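Local coordinates for protein polyketide synthase PksJ (Bacillus subtilis subsp. subtilis, PDB 4J1Q) that reduces alpha- and beta-keto groups stereoselectively, probably with NADPH, as the ketoreductase domain of the trans-acyltransferase polyketide assembly line that makes bacillaene, at residues R101-A105 with G106-I110; V114-K118 with E119-F123. All blocks are in the same frame, centred on the assembly; numbering follows the deposited sequence.

Interaction 1 (R101-A105 with G106-I110)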
loop_
_atom_site.group_PDB
_atom_site.type_symbol
_atom_site.label_atom_id
_atom_site.label_comp_id
_atom_site.label_asym_id
_atom_site.label_seq_id
_atom_site.Cartn_x
_atom_site.Cartn_y
_atom_site.Cartn_z
ATOM N N ARG A 101 -14.093 21.661 -10.485
ATOM C CA ARG A 101 -14.821 22.909 -10.333
ATOM C C ARG A 101 -16.065 22.713 -9.474
ATOM O O ARG A 101 -16.369 23.547 -8.633
ATOM C CB ARG A 101 -15.191 23.492 -11.700
ATOM C CG ARG A 101 -14.706 24.920 -11.930
ATOM C CD ARG A 101 -14.275 25.153 -13.374
ATOM N NE ARG A 101 -13.179 24.264 -13.754
ATOM C CZ ARG A 101 -12.621 24.212 -14.958
ATOM N NH1 ARG A 101 -13.028 25.031 -15.925
ATOM N NH2 ARG A 101 -11.645 23.340 -15.185
ATOM N N LYS A 102 -16.755 21.594 -9.652
ATOM C CA LYS A 102 -17.901 21.277 -8.799
ATOM C C LYS A 102 -17.504 21.199 -7.324
ATOM O O LYS A 102 -18.104 21.859 -6.470
ATOM C CB LYS A 102 -18.547 19.966 -9.226
ATOM C CG LYS A 102 -19.190 19.999 -10.600
ATOM C CD LYS A 102 -19.860 18.662 -10.881
ATOM C CE LYS A 102 -20.563 18.651 -12.230
ATOM N NZ LYS A 102 -21.147 17.311 -12.514
ATOM N N LEU A 103 -16.504 20.374 -7.029
ATOM C CA LEU A 103 -16.058 20.201 -5.657
ATOM C C LEU A 103 -15.862 21.562 -5.016
ATOM O O LEU A 103 -16.143 21.749 -3.856
ATOM C CB LEU A 103 -14.755 19.405 -5.606
ATOM C CG LEU A 103 -14.857 17.938 -6.044
ATOM C CD1 LEU A 103 -13.500 17.264 -5.953
ATOM C CD2 LEU A 103 -15.875 17.188 -5.196
ATOM N N SER A 104 -15.387 22.526 -5.786
ATOM C CA SER A 104 -15.258 23.865 -5.255
ATOM C C SER A 104 -16.636 24.370 -4.877
ATOM O O SER A 104 -16.830 24.895 -3.790
ATOM C CB SER A 104 -14.602 24.806 -6.265
ATOM O OG SER A 104 -14.604 26.134 -5.781
ATOM N N ALA A 105 -17.605 24.140 -5.755
ATOM C CA ALA A 105 -18.934 24.724 -5.601
ATOM C C ALA A 105 -19.702 24.085 -4.457
ATOM O O ALA A 105 -20.313 24.784 -3.649
ATOM C CB ALA A 105 -19.726 24.614 -6.894
ATOM N N GLY A 106 -19.700 22.756 -4.405
ATOM C CA GLY A 106 -20.631 22.040 -3.545
ATOM C C GLY A 106 -20.206 20.616 -3.246
ATOM O O GLY A 106 -19.281 20.076 -3.879
ATOM N N ARG A 107 -20.942 19.974 -2.344
ATOM C CA ARG A 107 -20.560 18.664 -1.841
ATOM C C ARG A 107 -20.829 17.508 -2.784
ATOM O O ARG A 107 -21.775 17.508 -3.580
ATOM C CB ARG A 107 -21.216 18.383 -0.499
ATOM C CG ARG A 107 -20.550 19.091 0.657
ATOM C CD ARG A 107 -21.064 18.515 1.970
ATOM N NE ARG A 107 -20.479 19.184 3.125
ATOM C CZ ARG A 107 -19.318 18.838 3.678
ATOM N NH1 ARG A 107 -18.644 17.787 3.222
ATOM N NH2 ARG A 107 -18.842 19.525 4.713
ATOM N N ILE A 108 -19.996 16.493 -2.661
ATOM C CA ILE A 108 -20.174 15.339 -3.485
ATOM C C ILE A 108 -19.791 14.052 -2.775
ATOM O O ILE A 108 -19.002 14.061 -1.843
ATOM C CB ILE A 108 -19.408 15.479 -4.798
ATOM C CG1 ILE A 108 -19.597 16.902 -5.352
ATOM C CG2 ILE A 108 -19.835 14.384 -5.766
ATOM C CD1 ILE A 108 -19.468 17.027 -6.855
ATOM N N ILE A 109 -20.428 12.965 -3.197
ATOM C CA ILE A 109 -20.201 11.655 -2.639
ATOM C C ILE A 109 -19.819 10.682 -3.756
ATOM O O ILE A 109 -20.490 10.621 -4.797
ATOM C CB ILE A 109 -21.444 11.131 -1.885
ATOM C CG1 ILE A 109 -21.095 9.820 -1.181
ATOM C CG2 ILE A 109 -22.601 10.910 -2.855
ATOM C CD1 ILE A 109 -22.022 9.436 -0.040
ATOM N N ILE A 110 -18.656 10.043 -3.598
ATOM C CA ILE A 110 -18.302 8.892 -4.417
ATOM C C ILE A 110 -18.253 7.646 -3.560
ATOM O O ILE A 110 -17.637 7.648 -2.496
ATOM C CB ILE A 110 -16.934 9.051 -5.094
ATOM C CG1 ILE A 110 -16.709 10.499 -5.497
ATOM C CG2 ILE A 110 -16.820 8.121 -6.295
ATOM C CD1 ILE A 110 -15.381 10.718 -6.181
#
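Leu103 carries CG beside its backbone N (chi1 -67°) and Ile108 does the same with CG1 (chi1 -43°), and these torsions bring CD2 of the leucine onto CG1 of the isoleucine where helix 100-105 gives way to strand 108-115. This is an alpha-to-beta connection in a Rossmann-like alpha/beta region, the helix passing through a tight turn into a parallel strand. CD2 of Leu103 rests on CG1 of Ile108 at 3.7 Å, the two side chains crossing at about a right angle. The CB of Ile108 faces back to the helix, and beyond CG1 the chain continues to CD1, which meets CB of Lys102 at 3.9 Å. One isoleucine thus closes against two successive helical residues, meeting a methyl of Leu103 and the root of the Lys102 chain. From that root Lys102 runs on fully extended, and its NZ forms a salt bridge with Glu46 at the start of strand 46-52, so its aliphatic base belongs to the turn while its charge serves the neighbouring strand. Leu103 also touches Phe137 and Leu140, on the side of strand 140-147, and Ile108 touches Thr45 and Glu46. The hydrophobic pair therefore sits at the N-terminal ends of the neighbouring parallel strands 46-52, 108-115 and 140-147. Both side chains are buried, whereas Lys102 and Ala105 on the helix are exposed. Gly106 is the first residue to abandon helical backbone angles, with an extended conformation that turns the chain out of the last helical turn toward the strand. The last turn of the helix is closed by a main-chain i to i+4 hydrogen bond: N of Gly106 donates to O of Lys102 at 2.8 Å, with an N-H...O angle of 155°.

Interaction 2 (V114-K118 with E119-F123)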
loop_
_atom_site.group_PDB
_atom_site.type_symbol
_atom_site.label_atom_id
_atom_site.label_comp_id
_atom_site.label_asym_id
_atom_site.label_seq_id
_atom_site.Cartn_x
_atom_site.Cartn_y
_atom_site.Cartn_z
ATOM N N VAL A 114 -16.465 -2.571 -4.422
ATOM C CA VAL A 114 -15.456 -3.580 -4.679
ATOM C C VAL A 114 -16.045 -4.895 -4.183
ATOM O O VAL A 114 -16.467 -4.992 -3.016
ATOM C CB VAL A 114 -14.137 -3.257 -3.928
ATOM C CG1 VAL A 114 -12.990 -4.183 -4.362
ATOM C CG2 VAL A 114 -13.776 -1.792 -4.121
ATOM N N PRO A 115 -16.166 -5.870 -5.096
ATOM C CA PRO A 115 -16.538 -7.208 -4.704
ATOM C C PRO A 115 -15.316 -7.989 -4.249
ATOM O O PRO A 115 -14.345 -8.092 -4.993
ATOM C CB PRO A 115 -17.108 -7.795 -6.000
ATOM C CG PRO A 115 -16.345 -7.104 -7.084
ATOM C CD PRO A 115 -15.941 -5.754 -6.549
ATOM N N LEU A 116 -15.344 -8.474 -3.013
ATOM C CA LEU A 116 -14.407 -9.498 -2.586
ATOM C C LEU A 116 -14.581 -10.724 -3.474
ATOM O O LEU A 116 -15.666 -11.282 -3.574
ATOM C CB LEU A 116 -14.626 -9.857 -1.115
ATOM C CG LEU A 116 -14.651 -8.664 -0.159
ATOM C CD1 LEU A 116 -15.811 -8.767 0.814
ATOM C CD2 LEU A 116 -13.350 -8.542 0.608
ATOM N N GLU A 117 -13.536 -11.042 -4.218
ATOM C CA GLU A 117 -13.542 -12.169 -5.114
ATOM C C GLU A 117 -12.084 -12.493 -5.339
ATOM O O GLU A 117 -11.217 -11.943 -4.651
ATOM C CB GLU A 117 -14.228 -11.798 -6.423
ATOM C CG GLU A 117 -14.431 -12.969 -7.377
ATOM C CD GLU A 117 -15.711 -12.866 -8.189
ATOM O OE1 GLU A 117 -16.713 -13.495 -7.782
ATOM O OE2 GLU A 117 -15.715 -12.186 -9.244
ATOM N N LYS A 118 -11.805 -13.355 -6.308
ATOM C CA LYS A 118 -10.473 -13.926 -6.474
ATOM C C LYS A 118 -9.351 -12.880 -6.412
ATOM O O LYS A 118 -8.404 -13.020 -5.641
ATOM C CB LYS A 118 -10.399 -14.709 -7.786
ATOM C CG LYS A 118 -9.481 -15.921 -7.734
ATOM C CD LYS A 118 -9.858 -16.947 -8.796
ATOM C CE LYS A 118 -11.094 -17.748 -8.402
ATOM N NZ LYS A 118 -10.764 -19.104 -7.878
ATOM N N GLU A 119 -9.439 -11.859 -7.255
ATOM C CA GLU A 119 -8.398 -10.843 -7.329
ATOM C C GLU A 119 -8.993 -9.461 -7.189
ATOM O O GLU A 119 -8.271 -8.496 -7.046
ATOM C CB GLU A 119 -7.659 -10.928 -8.654
ATOM C CG GLU A 119 -6.553 -11.955 -8.671
ATOM C CD GLU A 119 -6.387 -12.625 -10.023
ATOM O OE1 GLU A 119 -6.432 -11.903 -11.047
ATOM O OE2 GLU A 119 -6.242 -13.872 -10.056
ATOM N N LYS A 120 -10.312 -9.371 -7.271
ATOM C CA LYS A 120 -11.007 -8.098 -7.303
ATOM C C LYS A 120 -10.917 -7.401 -5.950
ATOM O O LYS A 120 -11.209 -6.210 -5.814
ATOM C CB LYS A 120 -12.467 -8.313 -7.713
ATOM C CG LYS A 120 -12.624 -8.625 -9.192
ATOM C CD LYS A 120 -13.876 -9.432 -9.473
ATOM C CE LYS A 120 -14.003 -9.737 -10.960
ATOM N NZ LYS A 120 -14.779 -8.696 -11.691
ATOM N N GLN A 121 -10.474 -8.171 -4.967
ATOM C CA GLN A 121 -10.186 -7.677 -3.629
ATOM C C GLN A 121 -9.213 -6.492 -3.705
ATOM O O GLN A 121 -9.350 -5.505 -2.987
ATOM C CB GLN A 121 -9.524 -8.801 -2.830
ATOM C CG GLN A 121 -10.083 -9.001 -1.445
ATOM C CD GLN A 121 -9.439 -10.187 -0.748
ATOM O OE1 GLN A 121 -8.198 -10.291 -0.685
ATOM N NE2 GLN A 121 -10.272 -11.132 -0.287
ATOM N N LEU A 122 -8.195 -6.648 -4.541
ATOM C CA LEU A 122 -7.153 -5.673 -4.695
ATOM C C LEU A 122 -7.626 -4.256 -5.062
ATOM O O LEU A 122 -6.981 -3.282 -4.686
ATOM C CB LEU A 122 -6.154 -6.179 -5.712
ATOM C CG LEU A 122 -5.467 -7.477 -5.281
ATOM C CD1 LEU A 122 -4.492 -7.925 -6.353
ATOM C CD2 LEU A 122 -4.762 -7.287 -3.949
ATOM N N PHE A 123 -8.740 -4.148 -5.796
ATOM C CA PHE A 123 -9.348 -2.851 -6.115
ATOM C C PHE A 123 -9.673 -2.056 -4.847
ATOM O O PHE A 123 -9.822 -0.860 -4.900
ATOM C CB PHE A 123 -10.617 -3.047 -6.963
ATOM C CG PHE A 123 -10.347 -3.616 -8.329
ATOM C CD1 PHE A 123 -11.198 -4.561 -8.880
ATOM C CD2 PHE A 123 -9.219 -3.245 -9.049
ATOM C CE1 PHE A 123 -10.929 -5.129 -10.115
ATOM C CE2 PHE A 123 -8.974 -3.760 -10.311
ATOM C CZ PHE A 123 -9.823 -4.717 -10.845
#
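Val114 and Phe123 meet where the chain leaves the C-terminal end of strand 108-115 and folds back, the CG1 methyl of Val114 lying 3.7 Å from CB of Phe123. CG1 stands anti to the backbone N (chi1 -171°), which aims it at the returning chain, in close van der Waals contact with O of Lys120 (3.1 Å). This is the tight, buried side of a strand-loop turn leading toward helix 126-136. Phe123 turns its ring on past the valine to meet the rings of Phe52 and Tyr88, so its CB serves the turn and its ring serves the space between strand 46-52 and helix 81-98. Next along, CB of Lys120 sits 3.3 Å from O of Pro115, with CG of the proline ring at 4.1 Å from that same CB. On another flank, CD2 of Leu116 approaches CG of Gln121 at 3.9 Å, an apolar touch between a buried leucine and the aliphatic part of an amide side chain. Two i to i+3 backbone bonds, Leu122 N to Glu119 O and Phe123 N to Lys120 O (3.2 Å), shape the returning arm.

The outer side is looser. Glu117 and Lys120 lie alongside, pointing the same way, and OE2 of Glu117 lies 3.3 Å from CD of Lys120, against methylene rather than ammonium. Glu117 and Lys118 are exposed, and no hydrogen bond joins the two arms. NZ of Lys120, less certainly placed, instead donates to the backbone O of Glu53, while OE1 of Glu117 has a long, weak pairing with Lys149. The turn is thus joined by apolar and aliphatic contacts; any Glu117-Lys120 attraction is probably diffuse, since OE2 and NZ lie beyond salt-bridge distance.

Followed from the N terminus, interaction 1 comes first: helix 100-105 ends, the chain turns at Gly106 and enters strand 108-115. That strand then runs between its parallel neighbours 46-52 and 140-147 to interaction 2, where the chain leaves it and doubles back through 119-123 toward helix 126-136. The two turns lie in series, neither nested nor crossed, with centres about 28 Å apart at opposite ends of one strand. Interaction 1 joins the strand's entrance to the preceding helix; interaction 2 joins its exit to the next segment, beside helix 81-98 and, through Leu122, helix 349-370.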